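Local structure of conjugal transfer protein TRWB (Escherichia coli, 1E9R) at residues N353-M356 and S357-G361. The protein is the hexameric coupling protein of bacterial conjugation, a P-loop NTPase family member thought to help move DNA toward the recipient cell. Residues are numbered along the deposited sequence; the frame is centred on the assembly and turned at random.
Sequences NEDM and SLSLG
D355 O takes two hydrogen bonds from S359. The amide S359 N reaches D355 O at 2.8 Å. The hydroxyl S359 OG gives the other, reaching D355 O at 2.9 Å. The two donors approach from opposite faces of the carbonyl plane, the hydroxyl lying 41° out of it. The torsion of S359 (chi1 -66°) swings OG to the backbone N side, back toward the preceding turn. An alanine here removes the hydroxyl, which would probably leave D355 O with the amide alone and the methyl of M356 less closely packed. The other backbone bonds are regular i to i+4 pairs: S357 N to N353 O, L358 N to E354 O and L360 N to M356 O. They belong to the last turns of helix 350-360. G361 ends it with positive phi (93°), and its amide still bonds to S357 O. The helix follows strand 339-342 of the large mixed sheet in this P-loop NTPase fold. On one flank, R390 forms a salt bridge with E354 OE2 and a hydrogen bond with S357 OG, tying the helix to strand 384-390. On another, the M356 chain kinks twice and brings its methyl CE up to S359 OG, 3.6 Å away. D355 OD1 stands 3.7 Å from S359 OG. The side chain of M356 also packs on V342 and I397. L360 sets CD2 3.6 Å from M356 O and rests on V342 too. L358 and S359 pack against P350 of a neighbouring subunit.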
ATOM      1  N   ASN B 353       4.754  -8.198  21.176  1.00 29.08           N
ATOM      2  CA  ASN B 353       4.803  -9.381  22.020  1.00 30.89           C
ATOM      3  C   ASN B 353       4.603 -10.633  21.172  1.00 31.61           C
ATOM      4  O   ASN B 353       5.241 -11.662  21.397  1.00 29.30           O
ATOM      5  CB  ASN B 353       3.752  -9.281  23.115  1.00 32.15           C
ATOM      6  CG  ASN B 353       4.059  -8.166  24.090  1.00 34.68           C
ATOM      7  OD1 ASN B 353       5.223  -7.940  24.435  1.00 35.78           O
ATOM      8  ND2 ASN B 353       3.025  -7.466  24.549  1.00 35.51           N
ATOM      9  N   GLU B 354       3.722 -10.540  20.186  1.00 31.32           N
ATOM     10  CA  GLU B 354       3.490 -11.659  19.287  1.00 30.94           C
ATOM     11  C   GLU B 354       4.763 -11.906  18.468  1.00 30.17           C
ATOM     12  O   GLU B 354       5.148 -13.032  18.213  1.00 30.29           O
ATOM     13  CB  GLU B 354       2.326 -11.340  18.359  1.00 29.49           C
ATOM     14  CG  GLU B 354       2.300 -12.205  17.112  1.00 31.60           C
ATOM     15  CD  GLU B 354       2.066 -13.669  17.406  1.00 34.31           C
ATOM     16  OE1 GLU B 354       1.600 -14.003  18.521  1.00 33.15           O
ATOM     17  OE2 GLU B 354       2.342 -14.487  16.504  1.00 33.44           O
ATOM     18  N   ASP B 355       5.404 -10.823  18.063  1.00 30.39           N
ATOM     19  CA  ASP B 355       6.645 -10.854  17.290  1.00 32.95           C
ATOM     20  C   ASP B 355       7.728 -11.567  18.115  1.00 32.04           C
ATOM     21  O   ASP B 355       8.406 -12.478  17.631  1.00 28.77           O
ATOM     22  CB  ASP B 355       7.045  -9.389  16.981  1.00 39.09           C
ATOM     23  CG  ASP B 355       8.293  -9.255  16.103  1.00 42.72           C
ATOM     24  OD1 ASP B 355       8.841 -10.267  15.611  1.00 46.53           O
ATOM     25  OD2 ASP B 355       8.723  -8.098  15.905  1.00 49.07           O
ATOM     26  N   MET B 356       7.877 -11.141  19.366  1.00 30.35           N
ATOM     27  CA  MET B 356       8.863 -11.723  20.264  1.00 33.64           C
ATOM     28  C   MET B 356       8.539 -13.193  20.545  1.00 31.78           C
ATOM     29  O   MET B 356       9.434 -14.041  20.568  1.00 31.34           O
ATOM     30  CB  MET B 356       8.929 -10.900  21.560  1.00 37.99           C
ATOM     31  CG  MET B 356       9.602  -9.537  21.371  1.00 42.26           C
ATOM     32  SD  MET B 356      11.335  -9.654  20.665  1.00 52.01           S
ATOM     33  CE  MET B 356      11.072  -9.811  18.800  1.00 48.93           C
ATOM     34  N   SER B 357       7.262 -13.493  20.743  1.00 30.29           N
ATOM     35  CA  SER B 357       6.829 -14.865  20.983  1.00 29.46           C
ATOM     36  C   SER B 357       7.214 -15.740  19.792  1.00 29.59           C
ATOM     37  O   SER B 357       7.819 -16.804  19.952  1.00 28.77           O
ATOM     38  CB  SER B 357       5.315 -14.910  21.177  1.00 28.18           C
ATOM     39  OG  SER B 357       4.835 -16.245  21.141  1.00 32.39           O
ATOM     40  N   LEU B 358       6.854 -15.280  18.595  1.00 29.30           N
ATOM     41  CA  LEU B 358       7.157 -15.999  17.362  1.00 28.23           C
ATOM     42  C   LEU B 358       8.666 -16.177  17.209  1.00 29.90           C
ATOM     43  O   LEU B 358       9.122 -17.255  16.845  1.00 31.46           O
ATOM     44  CB  LEU B 358       6.617 -15.225  16.156  1.00 27.73           C
ATOM     45  CG  LEU B 358       6.221 -15.931  14.850  1.00 29.42           C
ATOM     46  CD1 LEU B 358       6.720 -15.118  13.672  1.00 24.41           C
ATOM     47  CD2 LEU B 358       6.772 -17.329  14.785  1.00 27.22           C
ATOM     48  N   SER B 359       9.433 -15.121  17.481  1.00 27.18           N
ATOM     49  CA  SER B 359      10.894 -15.175  17.372  1.00 30.62           C
ATOM     50  C   SER B 359      11.469 -16.278  18.258  1.00 31.24           C
ATOM     51  O   SER B 359      12.392 -16.992  17.849  1.00 30.28           O
ATOM     52  CB  SER B 359      11.525 -13.837  17.773  1.00 30.18           C
ATOM     53  OG  SER B 359      11.180 -12.792  16.874  1.00 35.26           O
ATOM     54  N   LEU B 360      10.933 -16.394  19.474  1.00 29.88           N
ATOM     55  CA  LEU B 360      11.372 -17.419  20.410  1.00 30.65           C
ATOM     56  C   LEU B 360      11.045 -18.780  19.794  1.00 31.09           C
ATOM     57  O   LEU B 360      11.808 -19.732  19.934  1.00 29.34           O
ATOM     58  CB  LEU B 360      10.676 -17.229  21.766  1.00 29.57           C
ATOM     59  CG  LEU B 360      11.470 -16.518  22.881  1.00 27.58           C
ATOM     60  CD1 LEU B 360      12.627 -15.750  22.324  1.00 28.86           C
ATOM     61  CD2 LEU B 360      10.562 -15.590  23.648  1.00 27.58           C
ATOM     62  N   GLY B 361       9.907 -18.858  19.107  1.00 32.51           N
ATOM     63  CA  GLY B 361       9.533 -20.081  18.422  1.00 31.93           C
ATOM     64  C   GLY B 361       8.655 -21.082  19.126  1.00 32.63           C
ATOM     65  O   GLY B 361       8.407 -20.978  20.324  1.00 32.01           O
TER